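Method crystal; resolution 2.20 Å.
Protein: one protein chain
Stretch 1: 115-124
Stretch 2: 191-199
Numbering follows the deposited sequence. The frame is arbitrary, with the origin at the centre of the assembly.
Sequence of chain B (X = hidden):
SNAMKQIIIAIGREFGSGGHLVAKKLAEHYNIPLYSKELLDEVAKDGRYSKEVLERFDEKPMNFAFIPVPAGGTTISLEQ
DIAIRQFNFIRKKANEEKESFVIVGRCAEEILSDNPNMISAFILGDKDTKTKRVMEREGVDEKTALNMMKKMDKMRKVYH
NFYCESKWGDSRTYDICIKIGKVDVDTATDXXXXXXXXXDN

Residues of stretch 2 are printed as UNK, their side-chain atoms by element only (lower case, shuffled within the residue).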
# COMPACT_ATOMS: atom_id res chain seq x y z
N ASN B 115 -26.59 -4.83 -0.90
CA ASN B 115 -27.66 -5.09 -1.83
C ASN B 115 -27.23 -6.25 -2.69
O ASN B 115 -26.33 -6.11 -3.47
CB ASN B 115 -27.98 -3.88 -2.67
CG ASN B 115 -29.28 -4.02 -3.39
OD1 ASN B 115 -29.52 -5.01 -4.08
ND2 ASN B 115 -30.13 -3.01 -3.27
N PRO B 116 -27.92 -7.41 -2.55
CA PRO B 116 -27.53 -8.64 -3.23
C PRO B 116 -27.80 -8.63 -4.74
O PRO B 116 -27.39 -9.55 -5.43
CB PRO B 116 -28.42 -9.71 -2.55
CG PRO B 116 -29.69 -9.00 -2.30
CD PRO B 116 -29.22 -7.58 -1.86
N ASN B 117 -28.54 -7.64 -5.21
CA ASN B 117 -28.72 -7.37 -6.63
C ASN B 117 -27.63 -6.54 -7.34
O ASN B 117 -27.74 -6.23 -8.53
CB ASN B 117 -30.05 -6.65 -6.77
CG ASN B 117 -31.18 -7.52 -6.28
OD1 ASN B 117 -31.12 -8.72 -6.46
ND2 ASN B 117 -32.20 -6.94 -5.72
N MSE B 118 -26.59 -6.17 -6.60
CA MSE B 118 -25.54 -5.35 -7.16
C MSE B 118 -24.37 -6.26 -7.58
O MSE B 118 -23.97 -7.13 -6.85
CB MSE B 118 -25.14 -4.24 -6.18
CG MSE B 118 -24.08 -3.26 -6.74
SE MSE B 118 -22.23 -3.94 -6.62
CE MSE B 118 -22.16 -4.04 -4.73
N ILE B 119 -23.88 -6.04 -8.79
CA ILE B 119 -22.63 -6.60 -9.30
C ILE B 119 -21.66 -5.47 -9.49
O ILE B 119 -22.08 -4.37 -9.85
CB ILE B 119 -22.90 -7.22 -10.65
CG1 ILE B 119 -24.05 -8.22 -10.52
CG2 ILE B 119 -21.70 -7.87 -11.15
CD1 ILE B 119 -25.53 -7.61 -10.83
N SER B 120 -20.38 -5.73 -9.33
CA SER B 120 -19.39 -4.72 -9.65
C SER B 120 -18.28 -5.24 -10.53
O SER B 120 -17.86 -6.37 -10.44
CB SER B 120 -18.77 -4.14 -8.39
OG SER B 120 -18.16 -5.17 -7.64
N ALA B 121 -17.74 -4.35 -11.34
CA ALA B 121 -16.77 -4.71 -12.35
C ALA B 121 -15.79 -3.55 -12.41
O ALA B 121 -16.20 -2.36 -12.35
CB ALA B 121 -17.49 -4.95 -13.71
N PHE B 122 -14.50 -3.89 -12.45
CA PHE B 122 -13.46 -2.87 -12.66
C PHE B 122 -12.86 -3.06 -14.05
O PHE B 122 -12.41 -4.15 -14.38
CB PHE B 122 -12.42 -2.95 -11.56
CG PHE B 122 -11.38 -1.84 -11.62
CD1 PHE B 122 -10.09 -2.11 -12.08
CD2 PHE B 122 -11.69 -0.58 -11.15
CE1 PHE B 122 -9.17 -1.14 -12.19
CE2 PHE B 122 -10.75 0.45 -11.23
CZ PHE B 122 -9.50 0.20 -11.76
N ILE B 123 -12.83 -1.99 -14.86
CA ILE B 123 -12.30 -2.02 -16.22
C ILE B 123 -10.92 -1.37 -16.27
O ILE B 123 -10.70 -0.30 -15.72
CB ILE B 123 -13.22 -1.31 -17.14
CG1 ILE B 123 -14.64 -1.81 -16.90
CG2 ILE B 123 -12.81 -1.52 -18.63
CD1 ILE B 123 -14.84 -3.29 -17.45
N LEU B 124 -9.98 -2.07 -16.89
CA LEU B 124 -8.64 -1.61 -16.99
C LEU B 124 -8.19 -1.82 -18.42
O LEU B 124 -8.95 -2.33 -19.25
CB LEU B 124 -7.75 -2.29 -15.97
CG LEU B 124 -7.60 -3.79 -15.81
CD1 LEU B 124 -6.24 -4.09 -15.03
CD2 LEU B 124 -8.78 -4.53 -15.15
N UNK B 191 -18.91 -10.37 -21.35
CA UNK B 191 -18.50 -11.19 -20.26
C UNK B 191 -19.17 -10.73 -18.96
O UNK B 191 -19.40 -11.57 -18.08
c UNK B 191 -17.00 -11.10 -20.09
se UNK B 191 -14.33 -11.25 -21.11
c UNK B 191 -16.22 -11.66 -21.27
c UNK B 191 -13.97 -12.22 -19.47
N UNK B 192 -19.44 -9.42 -18.84
CA UNK B 192 -20.10 -8.89 -17.64
C UNK B 192 -21.55 -9.33 -17.65
O UNK B 192 -22.10 -9.72 -16.62
c UNK B 192 -20.94 -6.76 -16.44
c UNK B 192 -18.21 -5.45 -17.49
c UNK B 192 -19.99 -7.32 -17.54
c UNK B 192 -18.54 -6.92 -17.25
N UNK B 193 -22.14 -9.34 -18.84
CA UNK B 193 -23.53 -9.75 -19.01
C UNK B 193 -23.71 -11.26 -18.68
O UNK B 193 -24.70 -11.70 -18.06
c UNK B 193 -24.10 -8.01 -20.77
c UNK B 193 -24.00 -9.50 -20.46
c UNK B 193 -24.09 -7.75 -22.24
c UNK B 193 -25.32 -10.25 -20.75
N UNK B 194 -22.74 -12.06 -19.11
CA UNK B 194 -22.73 -13.48 -18.77
C UNK B 194 -22.62 -13.67 -17.26
O UNK B 194 -23.37 -14.46 -16.68
c UNK B 194 -21.37 -15.67 -19.25
n UNK B 194 -21.58 -18.03 -21.42
c UNK B 194 -21.55 -14.15 -19.48
c UNK B 194 -20.28 -16.20 -20.20
c UNK B 194 -20.41 -17.66 -20.60
N UNK B 195 -21.72 -12.94 -16.61
CA UNK B 195 -21.63 -13.02 -15.16
C UNK B 195 -23.01 -12.75 -14.53
O UNK B 195 -23.53 -13.54 -13.70
c UNK B 195 -18.89 -12.98 -11.37
c UNK B 195 -21.07 -11.52 -12.22
c UNK B 195 -20.28 -12.14 -13.16
o UNK B 195 -19.35 -12.49 -9.12
c UNK B 195 -19.19 -12.88 -12.70
c UNK B 195 -20.58 -12.02 -14.63
c UNK B 195 -19.67 -12.36 -10.46
c UNK B 195 -20.77 -11.63 -10.86
N UNK B 196 -23.61 -11.65 -14.95
CA UNK B 196 -24.87 -11.16 -14.36
C UNK B 196 -26.00 -12.15 -14.57
O UNK B 196 -26.73 -12.49 -13.62
c UNK B 196 -24.41 -7.43 -15.38
c UNK B 196 -25.31 -9.75 -14.96
c UNK B 196 -24.30 -8.68 -14.57
c UNK B 196 -26.69 -9.37 -14.50
N UNK B 197 -26.13 -12.64 -15.80
CA UNK B 197 -27.23 -13.51 -16.17
C UNK B 197 -27.06 -14.95 -15.69
O UNK B 197 -28.00 -15.71 -15.65
o UNK B 197 -27.54 -11.89 -19.47
c UNK B 197 -27.74 -12.08 -18.25
c UNK B 197 -27.43 -13.49 -17.70
o UNK B 197 -28.16 -11.16 -17.52
N UNK B 198 -25.86 -15.34 -15.30
CA UNK B 198 -25.65 -16.69 -14.80
C UNK B 198 -25.65 -16.66 -13.27
O UNK B 198 -25.20 -17.56 -12.62
o UNK B 198 -23.32 -16.50 -14.67
c UNK B 198 -24.34 -17.20 -15.33
N UNK B 199 -26.20 -15.60 -12.71
CA UNK B 199 -26.32 -15.49 -11.27
C UNK B 199 -27.82 -15.45 -10.92
O UNK B 199 -28.55 -16.43 -11.21
n UNK B 199 -27.88 -9.61 -9.76
n UNK B 199 -26.23 -11.10 -9.22
c UNK B 199 -25.56 -14.25 -10.85
c UNK B 199 -27.12 -10.63 -10.09
c UNK B 199 -26.06 -13.51 -9.64
n UNK B 199 -27.25 -11.17 -11.30
c UNK B 199 -25.32 -12.23 -9.47

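Position 191 carries three carbons and one selenium in an unbranched chain. None of them comes near stretch 1. This is Met191, present as selenomethionine.

Position 192 has four carbons, forked at the first, with one arm two carbons long. The tip of that arm lies 3.9 Å from Ala121 CB and 4.0 Å from Ile123 CD1. The residue is Ile192, and the tip is its CD1. Its CA-to-CB bond points toward the strand.

Position 193 has the same four-carbon fork but lies out of reach of stretch 1. It is Ile193.

Position 194 has four carbons in a row ending in nitrogen. It also stays clear of the strand. It is Lys194.

Position 195 has one carbon, then a ring of six carbons bearing one oxygen. A ring carbon is 3.9 Å from Ile119 CG2, which approaches the ring obliquely. This is Tyr195, and the ring atom is CD2. Its OH is hydrogen-bonded elsewhere in the structure.

Position 196 again has four carbons forked at the first, with one arm of two. The inner carbon of that arm is 4.1 Å from Ile119 CD1. It is Ile196, and the carbon is CG1. Its CA-to-CB bond points sideways.

Position 197 has two carbons, the second carrying two oxygens. It makes no contact with stretch 1. It is Asp197, in the last turn of the helix.

Position 198 has one carbon and one oxygen, and touches nothing on stretch 1. It is Ser198, the first residue to leave helical phi/psi.

Position 199 has three carbons, a nitrogen, then a carbon carrying two more nitrogens. One terminal nitrogen is 3.3 Å from Ile119 CD1 and 3.6 Å from Asn117 O. The residue is Arg199, and that nitrogen is NH2. Ile119 CD1 lies over one face of the guanidinium. Arg199 NH1 makes a weak hydrogen bond to Ile196 O at 2.7 Å.

The helix runs roughly antiparallel to the strand, at 155°. Alternation along the strand turns Ile119 and Ala121 toward the helix and Ser120 and Phe122 away. Ile123 starts sideways, but its end comes nearer and meets Ile192. Ile119 is the centre of the contact and touches Tyr195, Ile196 and Arg199. No hydrogen bond crosses between the stretches. The contact rests on packing of apolar side chains, with Arg199 covering Ile119 at one end.

Stretch 2 (191-199) MIIKYIDSR
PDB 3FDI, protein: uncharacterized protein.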